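Local atomic coordinates of BH2414 protein (Bacillus halodurans, PDB entry 3ON1), a protein that is of unknown function but belongs to the ribosomal protein L7Ae/L30e/S12e/Gadd45 family, so it probably binds RNA. Residues Q34-T48 and V82-A96. Numbering follows the deposited sequence.
Sequences QVTLVILSSDAGIHT and VVIGVKDAGFSRKLA
Ile39 stands next to Ile84 on one face of the central sheet in this alpha-beta-alpha sandwich of the L7Ae/L30e type, a face to which Leu37 and Val86 also point, and the pairing illustrates how two inner antiparallel strands share out a hydrophobic core. Strands 37-41 and 83-86 run at 163°, joined by backbone bonds such as Ile39 N to Ile84 O, 2.8 Å. Ile39 and Ile84 form a hydrogen-bonded pair, and Ile39 CD1 extends to Leu95 CD1 of helix 89-100. Leu37 reaches farther toward that helix: with CG anti to the backbone N (chi1 169°), its CD2 comes to 3.7 Å from Leu95 CB, the two leucines crossing at about a right angle. Leu95 also touches Leu9 of helix 5-15, which extends this layer.

On the opposite face, Leu40 and Val83 lie side by side and point the same way, Leu40 CD2 being 3.8 Å from Val83 CG2. Val83 CG2 also meets Thr48 CG2 at 3.7 Å, tying the start of helix 46-59 to the strand, while Thr48 OG1 bonds to Glu23. Helix 23-31 packs here too, its Val26 against Val38 and Val83.

Val35 sits over Gly85, its CG1 3.9 Å from Gly85 CA; a CB on that glycine would press closely on Val35 CG2. An alanine in place of Val35 would lose both methyls and is likely to leave a gap between Gly85 and Ala29 of helix 23-31. Strand 83-86 passes through Lys87 into helix 89-100, where Asp88 is the N-cap and its OD2 accepts, through its anti lone pair, from Phe91 N. There Thr36 OG1, turned back between its own N and carbonyl carbon (chi1 40°), and Ser92 OG share a hydrogen bond of 2.8 Å, and a water lies 2.7 Å from Thr36 OG1, also hydrogen-bonded to it.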
# COMPACT_ATOMS: atom_id res chain seq x y z
N GLN A 34 -2.94 1.86 -12.58
CA GLN A 34 -1.55 2.19 -12.28
C GLN A 34 -1.04 1.52 -11.00
O GLN A 34 0.15 1.61 -10.70
CB GLN A 34 -1.38 3.70 -12.16
CG GLN A 34 -1.78 4.46 -13.42
CD GLN A 34 -1.76 5.96 -13.22
OE1 GLN A 34 -2.04 6.46 -12.14
NE2 GLN A 34 -1.43 6.68 -14.29
N VAL A 35 -1.93 0.88 -10.26
CA VAL A 35 -1.60 0.29 -8.94
C VAL A 35 -1.98 -1.19 -8.90
O VAL A 35 -3.09 -1.56 -9.30
CB VAL A 35 -2.28 1.09 -7.79
CG1 VAL A 35 -2.32 0.31 -6.49
CG2 VAL A 35 -1.54 2.40 -7.57
N THR A 36 -1.06 -2.03 -8.44
CA THR A 36 -1.29 -3.48 -8.41
C THR A 36 -1.34 -4.08 -7.00
O THR A 36 -1.55 -5.29 -6.84
CB THR A 36 -0.28 -4.26 -9.29
OG1 THR A 36 1.03 -3.68 -9.18
CG2 THR A 36 -0.74 -4.23 -10.74
N LEU A 37 -1.15 -3.24 -5.99
CA LEU A 37 -1.33 -3.64 -4.59
C LEU A 37 -1.59 -2.40 -3.76
O LEU A 37 -0.94 -1.37 -3.96
CB LEU A 37 -0.09 -4.37 -4.04
CG LEU A 37 0.00 -4.64 -2.53
CD1 LEU A 37 -1.02 -5.68 -2.06
CD2 LEU A 37 1.40 -5.10 -2.14
N VAL A 38 -2.53 -2.50 -2.84
CA VAL A 38 -2.76 -1.44 -1.86
C VAL A 38 -2.43 -1.97 -0.47
O VAL A 38 -2.86 -3.06 -0.09
CB VAL A 38 -4.20 -0.89 -1.94
CG1 VAL A 38 -4.48 0.07 -0.79
CG2 VAL A 38 -4.42 -0.19 -3.28
N ILE A 39 -1.63 -1.21 0.26
CA ILE A 39 -1.32 -1.50 1.65
C ILE A 39 -2.00 -0.46 2.52
O ILE A 39 -1.80 0.74 2.33
CB ILE A 39 0.20 -1.53 1.90
CG1 ILE A 39 0.82 -2.73 1.16
CG2 ILE A 39 0.51 -1.60 3.40
CD1 ILE A 39 2.34 -2.67 1.03
N LEU A 40 -2.82 -0.93 3.46
CA LEU A 40 -3.53 -0.05 4.37
C LEU A 40 -2.99 -0.24 5.77
O LEU A 40 -2.83 -1.37 6.22
CB LEU A 40 -5.02 -0.40 4.40
CG LEU A 40 -5.94 -0.05 3.24
CD1 LEU A 40 -7.29 -0.69 3.49
CD2 LEU A 40 -6.07 1.45 3.12
N SER A 41 -2.73 0.86 6.46
CA SER A 41 -2.37 0.79 7.87
C SER A 41 -3.51 0.18 8.68
O SER A 41 -4.68 0.49 8.43
CB SER A 41 -2.07 2.18 8.41
OG SER A 41 -1.85 2.12 9.81
N SER A 42 -3.18 -0.66 9.66
CA SER A 42 -4.19 -1.15 10.61
C SER A 42 -4.92 -0.01 11.33
O SER A 42 -6.06 -0.18 11.77
CB SER A 42 -3.57 -2.10 11.64
OG SER A 42 -3.02 -3.24 11.01
N ASP A 43 -4.24 1.14 11.41
CA ASP A 43 -4.73 2.36 12.05
C ASP A 43 -5.72 3.14 11.23
O ASP A 43 -6.42 4.01 11.77
CB ASP A 43 -3.56 3.30 12.31
CG ASP A 43 -2.74 2.87 13.48
OD1 ASP A 43 -1.54 3.20 13.49
OD2 ASP A 43 -3.30 2.22 14.38
N ALA A 44 -5.77 2.85 9.94
CA ALA A 44 -6.60 3.59 8.99
C ALA A 44 -8.02 3.60 9.53
O ALA A 44 -8.46 2.61 10.13
CB ALA A 44 -6.57 2.94 7.61
N GLY A 45 -8.73 4.71 9.33
CA GLY A 45 -10.13 4.80 9.71
C GLY A 45 -10.97 3.75 9.01
O GLY A 45 -10.64 3.32 7.90
N ILE A 46 -12.04 3.32 9.66
CA ILE A 46 -12.88 2.25 9.11
C ILE A 46 -13.49 2.65 7.76
O ILE A 46 -13.66 1.81 6.89
CB ILE A 46 -13.95 1.72 10.13
CG1 ILE A 46 -14.58 0.40 9.65
CG2 ILE A 46 -15.00 2.78 10.43
CD1 ILE A 46 -13.62 -0.77 9.52
N HIS A 47 -13.79 3.94 7.58
CA HIS A 47 -14.33 4.39 6.29
C HIS A 47 -13.29 4.34 5.17
O HIS A 47 -13.62 4.01 4.03
CB HIS A 47 -14.96 5.78 6.42
CG HIS A 47 -16.14 5.82 7.34
ND1 HIS A 47 -16.09 6.41 8.58
CD2 HIS A 47 -17.39 5.32 7.20
CE1 HIS A 47 -17.27 6.28 9.17
NE2 HIS A 47 -18.07 5.62 8.36
N THR A 48 -12.04 4.64 5.52
CA THR A 48 -10.92 4.51 4.58
C THR A 48 -10.74 3.04 4.21
O THR A 48 -10.59 2.69 3.04
CB THR A 48 -9.62 5.08 5.19
OG1 THR A 48 -9.80 6.48 5.42
CG2 THR A 48 -8.44 4.88 4.25
N VAL A 82 -1.01 6.20 5.85
CA VAL A 82 -2.08 5.22 6.05
C VAL A 82 -2.44 4.42 4.79
O VAL A 82 -2.82 3.25 4.89
CB VAL A 82 -3.37 5.83 6.66
CG1 VAL A 82 -3.20 6.05 8.15
CG2 VAL A 82 -3.75 7.12 5.96
N VAL A 83 -2.34 5.05 3.62
CA VAL A 83 -2.71 4.36 2.38
C VAL A 83 -1.55 4.43 1.41
O VAL A 83 -1.11 5.51 1.04
CB VAL A 83 -3.96 4.99 1.71
CG1 VAL A 83 -4.34 4.21 0.45
CG2 VAL A 83 -5.13 5.07 2.68
N ILE A 84 -1.07 3.25 1.00
CA ILE A 84 0.02 3.15 0.04
C ILE A 84 -0.43 2.32 -1.16
O ILE A 84 -0.99 1.24 -1.00
CB ILE A 84 1.28 2.51 0.67
CG1 ILE A 84 1.78 3.38 1.83
CG2 ILE A 84 2.37 2.28 -0.39
CD1 ILE A 84 2.92 2.76 2.64
N GLY A 85 -0.18 2.85 -2.35
CA GLY A 85 -0.40 2.11 -3.59
C GLY A 85 0.91 1.78 -4.27
O GLY A 85 1.78 2.64 -4.42
N VAL A 86 1.07 0.52 -4.68
CA VAL A 86 2.31 0.06 -5.31
C VAL A 86 2.15 0.03 -6.83
O VAL A 86 1.24 -0.62 -7.37
CB VAL A 86 2.73 -1.32 -4.75
CG1 VAL A 86 4.08 -1.75 -5.31
CG2 VAL A 86 2.78 -1.28 -3.23
N LYS A 87 3.05 0.73 -7.52
CA LYS A 87 2.93 0.97 -8.97
C LYS A 87 3.69 -0.03 -9.82
O LYS A 87 3.59 -0.01 -11.05
CB LYS A 87 3.41 2.39 -9.32
CG LYS A 87 2.63 3.50 -8.65
CD LYS A 87 2.85 4.85 -9.32
CE LYS A 87 4.30 5.28 -9.26
NZ LYS A 87 4.44 6.71 -9.64
N ASP A 88 4.47 -0.89 -9.17
CA ASP A 88 5.27 -1.87 -9.88
C ASP A 88 4.76 -3.27 -9.55
O ASP A 88 4.74 -3.66 -8.37
CB ASP A 88 6.75 -1.73 -9.49
CG ASP A 88 7.63 -2.73 -10.23
OD1 ASP A 88 8.05 -2.43 -11.37
OD2 ASP A 88 7.91 -3.80 -9.67
N ALA A 89 4.36 -4.00 -10.58
CA ALA A 89 3.78 -5.34 -10.41
C ALA A 89 4.70 -6.33 -9.70
O ALA A 89 4.24 -7.16 -8.92
CB ALA A 89 3.30 -5.91 -11.76
N GLY A 90 6.00 -6.25 -9.98
CA GLY A 90 6.99 -7.12 -9.30
C GLY A 90 7.05 -6.86 -7.81
O GLY A 90 7.01 -7.79 -7.00
N PHE A 91 7.14 -5.59 -7.43
CA PHE A 91 7.08 -5.22 -6.02
C PHE A 91 5.75 -5.64 -5.39
O PHE A 91 5.71 -6.16 -4.27
CB PHE A 91 7.29 -3.71 -5.85
CG PHE A 91 8.74 -3.30 -5.72
CD1 PHE A 91 9.38 -3.40 -4.49
CD2 PHE A 91 9.44 -2.81 -6.81
CE1 PHE A 91 10.71 -3.02 -4.35
CE2 PHE A 91 10.79 -2.42 -6.68
CZ PHE A 91 11.41 -2.52 -5.44
N SER A 92 4.65 -5.43 -6.11
CA SER A 92 3.33 -5.80 -5.60
C SER A 92 3.25 -7.28 -5.26
O SER A 92 2.77 -7.65 -4.19
CB SER A 92 2.23 -5.40 -6.58
OG SER A 92 2.12 -3.99 -6.66
N ARG A 93 3.72 -8.13 -6.19
CA ARG A 93 3.69 -9.58 -6.00
C ARG A 93 4.49 -9.96 -4.76
O ARG A 93 3.99 -10.66 -3.87
CB ARG A 93 4.24 -10.31 -7.23
CG ARG A 93 3.22 -10.51 -8.34
CD ARG A 93 3.67 -11.56 -9.36
NE ARG A 93 4.96 -11.21 -9.94
CZ ARG A 93 5.11 -10.43 -11.00
NH1 ARG A 93 4.04 -9.92 -11.61
NH2 ARG A 93 6.32 -10.16 -11.47
N LYS A 94 5.73 -9.47 -4.69
CA LYS A 94 6.64 -9.83 -3.61
C LYS A 94 6.18 -9.31 -2.25
O LYS A 94 6.24 -10.04 -1.25
CB LYS A 94 8.06 -9.35 -3.94
CG LYS A 94 9.14 -9.87 -2.99
CD LYS A 94 9.23 -11.38 -3.01
CE LYS A 94 10.60 -11.86 -2.57
NZ LYS A 94 10.70 -13.31 -2.80
N LEU A 95 5.71 -8.07 -2.20
CA LEU A 95 5.19 -7.51 -0.95
C LEU A 95 4.00 -8.33 -0.45
O LEU A 95 3.92 -8.64 0.74
CB LEU A 95 4.81 -6.04 -1.12
CG LEU A 95 5.98 -5.05 -1.23
CD1 LEU A 95 5.50 -3.74 -1.84
CD2 LEU A 95 6.67 -4.83 0.11
N ALA A 96 3.10 -8.70 -1.35
CA ALA A 96 1.93 -9.49 -0.98
C ALA A 96 2.34 -10.85 -0.44
O ALA A 96 1.82 -11.30 0.58
CB ALA A 96 0.97 -9.64 -2.16
O HOH W 1 2.11 2.60 -12.47
O HOH W 2 1.23 -1.71 -11.02